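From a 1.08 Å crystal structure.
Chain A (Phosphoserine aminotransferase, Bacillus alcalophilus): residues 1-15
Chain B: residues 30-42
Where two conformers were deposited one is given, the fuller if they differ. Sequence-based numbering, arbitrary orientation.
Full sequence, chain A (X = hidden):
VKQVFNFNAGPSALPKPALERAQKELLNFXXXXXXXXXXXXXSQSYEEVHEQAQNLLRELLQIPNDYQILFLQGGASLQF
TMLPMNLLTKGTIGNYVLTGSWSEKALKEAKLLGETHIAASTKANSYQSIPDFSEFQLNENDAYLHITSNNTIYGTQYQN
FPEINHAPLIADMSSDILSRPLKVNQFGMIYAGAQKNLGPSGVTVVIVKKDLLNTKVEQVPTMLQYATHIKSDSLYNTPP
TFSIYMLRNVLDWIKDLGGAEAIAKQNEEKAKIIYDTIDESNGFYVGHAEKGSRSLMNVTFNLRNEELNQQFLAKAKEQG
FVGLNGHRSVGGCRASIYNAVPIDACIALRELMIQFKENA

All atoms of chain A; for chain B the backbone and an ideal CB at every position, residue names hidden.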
# COMPACT_ATOMS: atom_id res chain seq x y z
N VAL A 1 -20.78 26.71 5.02
CA VAL A 1 -19.72 25.85 5.55
C VAL A 1 -18.56 26.67 6.11
O VAL A 1 -18.28 27.71 5.48
CB VAL A 1 -19.11 24.90 4.49
CG1 VAL A 1 -19.18 23.47 4.99
CG2 VAL A 1 -19.78 25.04 3.14
N LYS A 2 -17.97 26.18 7.20
CA LYS A 2 -16.76 26.78 7.76
C LYS A 2 -15.71 26.84 6.65
O LYS A 2 -15.72 25.99 5.75
CB LYS A 2 -16.13 26.05 8.94
CG LYS A 2 -15.22 24.88 8.65
CD LYS A 2 -15.08 23.88 9.78
CE LYS A 2 -13.86 24.03 10.65
NZ LYS A 2 -12.79 25.06 10.42
N GLN A 3 -14.82 27.83 6.72
CA GLN A 3 -13.80 27.87 5.66
C GLN A 3 -12.70 26.90 6.01
O GLN A 3 -12.29 26.86 7.19
CB GLN A 3 -13.27 29.30 5.59
CG GLN A 3 -12.39 29.86 6.70
CD GLN A 3 -11.92 31.29 6.56
OE1 GLN A 3 -11.11 31.84 7.35
NE2 GLN A 3 -12.41 32.06 5.55
N VAL A 4 -12.20 26.11 5.08
CA VAL A 4 -11.07 25.20 5.32
C VAL A 4 -10.04 25.37 4.21
O VAL A 4 -10.37 25.33 3.04
CB VAL A 4 -11.56 23.75 5.38
CG1 VAL A 4 -10.38 22.81 5.48
CG2 VAL A 4 -12.49 23.60 6.56
N PHE A 5 -8.78 25.56 4.60
CA PHE A 5 -7.67 25.72 3.64
C PHE A 5 -6.67 24.60 3.93
O PHE A 5 -6.06 24.57 5.00
CB PHE A 5 -7.03 27.09 3.80
CG PHE A 5 -8.03 28.22 3.75
CD1 PHE A 5 -8.40 28.91 4.90
CD2 PHE A 5 -8.60 28.59 2.53
CE1 PHE A 5 -9.30 29.93 4.90
CE2 PHE A 5 -9.51 29.63 2.51
CZ PHE A 5 -9.85 30.27 3.69
N ASN A 6 -6.50 23.69 2.99
CA ASN A 6 -5.73 22.47 3.21
C ASN A 6 -4.28 22.59 2.73
O ASN A 6 -3.97 22.39 1.55
CB ASN A 6 -6.40 21.29 2.54
CG ASN A 6 -5.71 19.97 2.87
OD1 ASN A 6 -4.73 19.97 3.59
ND2 ASN A 6 -6.24 18.88 2.29
N PHE A 7 -3.40 22.92 3.66
CA PHE A 7 -1.96 23.02 3.46
C PHE A 7 -1.22 21.81 4.03
O PHE A 7 -0.02 21.87 4.31
CB PHE A 7 -1.42 24.31 4.07
CG PHE A 7 -1.81 25.57 3.32
CD1 PHE A 7 -2.91 26.32 3.65
CD2 PHE A 7 -1.05 26.01 2.24
CE1 PHE A 7 -3.24 27.46 2.97
CE2 PHE A 7 -1.37 27.17 1.55
CZ PHE A 7 -2.48 27.89 1.91
N ASN A 8 -1.89 20.67 4.12
CA ASN A 8 -1.24 19.46 4.62
C ASN A 8 -0.05 19.05 3.75
O ASN A 8 -0.06 19.16 2.51
CB ASN A 8 -2.27 18.30 4.65
CG ASN A 8 -3.09 18.29 5.90
OD1 ASN A 8 -2.64 18.74 6.96
ND2 ASN A 8 -4.29 17.74 5.82
N ALA A 9 0.98 18.53 4.44
CA ALA A 9 2.27 18.21 3.84
C ALA A 9 2.35 16.81 3.24
O ALA A 9 3.35 16.52 2.60
CB ALA A 9 3.39 18.40 4.87
N GLY A 10 1.38 15.95 3.50
CA GLY A 10 1.45 14.60 2.96
C GLY A 10 0.79 13.61 3.89
O GLY A 10 1.23 13.49 5.08
N PRO A 11 -0.24 12.86 3.48
CA PRO A 11 -1.08 13.13 2.34
C PRO A 11 -1.64 14.57 2.37
O PRO A 11 -1.41 15.31 3.32
CB PRO A 11 -2.19 12.07 2.46
CG PRO A 11 -1.55 11.00 3.26
CD PRO A 11 -0.75 11.74 4.31
N SER A 12 -2.23 14.95 1.28
CA SER A 12 -2.45 16.35 0.97
C SER A 12 -3.68 16.55 0.11
O SER A 12 -4.40 15.61 -0.26
CB SER A 12 -1.22 16.91 0.27
OG SER A 12 -0.92 16.21 -0.90
N ALA A 13 -3.94 17.81 -0.21
CA ALA A 13 -5.09 18.16 -1.04
C ALA A 13 -5.06 17.38 -2.36
O ALA A 13 -4.00 17.27 -3.00
CB ALA A 13 -5.06 19.67 -1.35
N LEU A 14 -6.20 16.93 -2.81
CA LEU A 14 -6.40 16.32 -4.13
C LEU A 14 -7.25 17.25 -4.99
O LEU A 14 -8.00 18.08 -4.44
CB LEU A 14 -6.98 14.91 -3.97
CG LEU A 14 -6.05 13.89 -3.30
CD1 LEU A 14 -6.79 12.63 -2.90
CD2 LEU A 14 -4.92 13.47 -4.22
N PRO A 15 -7.17 17.13 -6.30
CA PRO A 15 -8.06 17.93 -7.14
C PRO A 15 -9.48 17.45 -6.95
O PRO A 15 -9.78 16.28 -7.09
CB PRO A 15 -7.53 17.73 -8.53
CG PRO A 15 -6.69 16.49 -8.48
CD PRO A 15 -6.30 16.25 -7.09
N UNK B 30 -15.85 13.52 8.60
CA UNK B 30 -15.93 13.98 9.99
C UNK B 30 -15.94 15.50 10.09
O UNK B 30 -15.27 16.00 10.99
CB UNK B 30 -14.76 13.42 10.80
N UNK B 31 -16.72 16.15 9.22
CA UNK B 31 -16.92 17.59 9.18
C UNK B 31 -15.66 18.37 8.99
O UNK B 31 -15.58 19.59 9.23
CB UNK B 31 -17.60 18.06 10.47
N UNK B 32 -14.59 17.73 8.46
CA UNK B 32 -13.33 18.45 8.21
C UNK B 32 -13.29 19.20 6.88
O UNK B 32 -12.39 20.00 6.65
CB UNK B 32 -12.16 17.46 8.25
N UNK B 33 -14.24 18.91 6.02
CA UNK B 33 -14.29 19.41 4.65
C UNK B 33 -13.15 18.87 3.79
O UNK B 33 -12.92 19.40 2.70
CB UNK B 33 -14.25 20.94 4.65
N UNK B 34 -12.51 17.80 4.23
CA UNK B 34 -11.48 17.10 3.46
C UNK B 34 -11.91 15.64 3.36
O UNK B 34 -12.52 15.08 4.26
CB UNK B 34 -10.10 17.23 4.10
N UNK B 35 -11.48 14.97 2.29
CA UNK B 35 -11.57 13.51 2.21
C UNK B 35 -10.63 12.93 3.25
O UNK B 35 -9.58 13.50 3.57
CB UNK B 35 -11.23 13.00 0.81
N UNK B 36 -10.94 11.72 3.68
CA UNK B 36 -9.95 10.99 4.48
C UNK B 36 -8.65 10.88 3.70
O UNK B 36 -7.57 10.85 4.35
CB UNK B 36 -10.47 9.60 4.86
N UNK B 37 -8.66 10.83 2.37
CA UNK B 37 -7.47 10.78 1.51
C UNK B 37 -6.63 12.04 1.51
O UNK B 37 -5.52 12.01 0.93
CB UNK B 37 -7.90 10.48 0.07
N UNK B 38 -7.13 13.12 2.07
CA UNK B 38 -6.46 14.42 2.04
C UNK B 38 -5.95 14.83 3.42
O UNK B 38 -5.39 15.94 3.53
CB UNK B 38 -7.41 15.49 1.50
N UNK B 39 -6.10 13.98 4.42
CA UNK B 39 -5.65 14.21 5.79
C UNK B 39 -4.18 13.84 5.96
O UNK B 39 -3.71 12.84 5.41
CB UNK B 39 -6.51 13.41 6.77
N UNK B 40 -3.47 14.57 6.77
CA UNK B 40 -2.13 14.17 7.21
C UNK B 40 -2.26 12.92 8.10
O UNK B 40 -3.17 12.82 8.92
CB UNK B 40 -1.44 15.31 7.96
N UNK B 41 -1.33 12.00 7.94
CA UNK B 41 -1.34 10.84 8.81
C UNK B 41 -0.83 11.19 10.19
O UNK B 41 -1.01 10.35 11.06
CB UNK B 41 -0.50 9.71 8.21
N UNK B 42 -0.29 12.42 10.39
CA UNK B 42 0.07 12.83 11.77
C UNK B 42 -1.08 13.71 12.35
O UNK B 42 -0.94 14.24 13.46
CB UNK B 42 1.40 13.59 11.78

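At position 30 phi/psi of 51/43 is left-handed, which favours glycine, asparagine or aspartate, and no atom of the chain A stretch lies within 5.5 Å of the ideal CB; the residue is Asn30(B). Position 31 repeats this conformation (59/21) with CA-to-CB sideways, so the same small set suits, and Asp31(B) is found. At 32 the bond points away and many residues would serve; Thr32(B) OG1 accepts from the backbone N of position 34 (3.1 Å).

Position 33 is again left-handed (67/17), but its CB points toward chain A, 3.7 Å from Val4(A) CG2, with the carbonyl of Lys2(A) farther out. A long side chain bearing a donor suits: glutamine, lysine or arginine. Gln33(B) extends (m, t) and its NE2 donates to Lys2(A) O at 2.6 Å, while OE1 accepts from water 1 (2.9 Å), which in turn accepts from Val4(A) N (2.8 Å).

Position 34 points toward chain A, its CB 4.6 Å from Asn6(A) ND2 with Val4(A) nearby, so a flexible apolar chain or a polar one could fit. Met34(B) places SD 3.5 Å from Asn6(A) ND2 and CG 4.5 Å from Val4(A) CG1.

Positions 35 and 36 have no atom of the chain A stretch within 5.5 Å of their ideal CB, which leaves the choice open. Ser35(B) OG accepts from the backbone N of position 37 at 3.2 Å, at the start of a 3-10 segment containing Val36(B). At 37 the CB lies 3.8 Å from Leu14(A) CD1, favouring an apolar residue; Met37(B) makes that contact through CB, and its end leads away.

Position 38 has its CB 3.5 Å from Ser12(A) O and 4.4 Å from Ala13(A) CA, with the amide of Leu14(A) beyond. An acceptor is wanted: glutamate or glutamine. Glu38(B) OE2 accepts a hydrogen bond from Leu14(A) N (2.9 Å, N-H...O angle 176°), whereas OE1 accepts from Ser35(B) N (2.8 Å). Its backbone O, whatever the side chain, accepts from Asn8(A) ND2 (3.1 Å) and weakly from Asn6(A) ND2 (3.3 Å).

At 39 CA-to-CB points away, the CB 5.0 Å from Asn8(A) ND2, and the chain A stretch does not choose between residue types; Leu39(B) is found. Position 40 has its CB 3.8 Å from Asn8(A) OD1 and 4.3 Å from Gly10(A) O, so a small polar residue fits; Ser40(B) OG lies 2.7 Å from water 3, which donates to Gly10(A) O (2.7 Å). At 41 the CB is 4.4 Å from Pro11(A) CD and 5.2 Å from Gly10(A) O, inviting a donor; His41(B) ND1 gives a weak bond to Gly10(A) O (3.3 Å). At 42 nothing of the chain A stretch lies within 5.5 Å of the ideal CB, so this stretch does not decide the residue, Arg42(B).

Chain B (30-42) NDTQMSVMELSHR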
# COMPACT_ATOMS: atom_id res chain seq x y z
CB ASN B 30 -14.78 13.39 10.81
CG ASN B 30 -15.08 13.37 12.30
OD1 ASN B 30 -16.25 13.43 12.71
ND2 ASN B 30 -14.01 13.33 13.09
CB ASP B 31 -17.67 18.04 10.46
CG ASP B 31 -19.09 17.48 10.53
OD1 ASP B 31 -19.83 17.71 9.56
OD2 ASP B 31 -19.40 16.83 11.55
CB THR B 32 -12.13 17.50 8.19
OG1 THR B 32 -12.21 16.62 7.06
CG2 THR B 32 -11.99 16.70 9.49
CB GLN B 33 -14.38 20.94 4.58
CG GLN B 33 -15.59 21.45 5.32
CD GLN B 33 -15.79 22.93 5.17
OE1 GLN B 33 -15.45 23.51 4.14
NE2 GLN B 33 -16.37 23.51 6.21
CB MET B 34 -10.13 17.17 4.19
CG MET B 34 -9.53 18.58 4.23
SD MET B 34 -8.05 18.72 5.23
CE MET B 34 -8.77 18.68 6.87
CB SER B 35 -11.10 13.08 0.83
OG SER B 35 -11.21 11.66 0.67
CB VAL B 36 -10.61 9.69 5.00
CG1 VAL B 36 -10.67 8.70 3.91
CG2 VAL B 36 -9.85 9.13 6.20
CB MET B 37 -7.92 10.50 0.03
CG MET B 37 -8.24 9.07 -0.24
SD MET B 37 -8.72 8.84 -1.95
CE MET B 37 -10.45 8.90 -1.78
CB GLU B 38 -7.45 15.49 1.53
CG GLU B 38 -7.88 15.32 0.11
CD GLU B 38 -8.89 16.36 -0.31
OE1 GLU B 38 -10.04 16.32 0.24
OE2 GLU B 38 -8.57 17.21 -1.16
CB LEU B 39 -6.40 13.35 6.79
CG LEU B 39 -7.91 13.51 6.80
CD1 LEU B 39 -8.49 12.46 7.77
CD2 LEU B 39 -8.32 14.90 7.16
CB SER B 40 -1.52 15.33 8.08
OG SER B 40 -0.37 14.82 8.74
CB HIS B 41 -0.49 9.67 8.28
CG HIS B 41 0.98 10.03 8.16
ND1 HIS B 41 1.40 11.06 7.34
CD2 HIS B 41 2.07 9.52 8.78
CE1 HIS B 41 2.71 11.17 7.44
NE2 HIS B 41 3.14 10.25 8.29
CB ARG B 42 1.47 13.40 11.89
CG ARG B 42 2.54 12.28 11.68
CD ARG B 42 3.92 12.88 11.51
NE ARG B 42 5.01 11.90 11.43
CZ ARG B 42 6.27 12.13 11.78
NH1 ARG B 42 6.55 13.37 12.24
NH2 ARG B 42 7.28 11.25 11.73
O HOH W 1 -13.99 25.71 2.92
O HOH W 2 -8.45 19.52 0.40
O HOH W 3 1.56 15.33 6.99
O HOH W 4 -2.96 12.91 -0.78
O HOH W 5 -10.31 18.48 -2.85
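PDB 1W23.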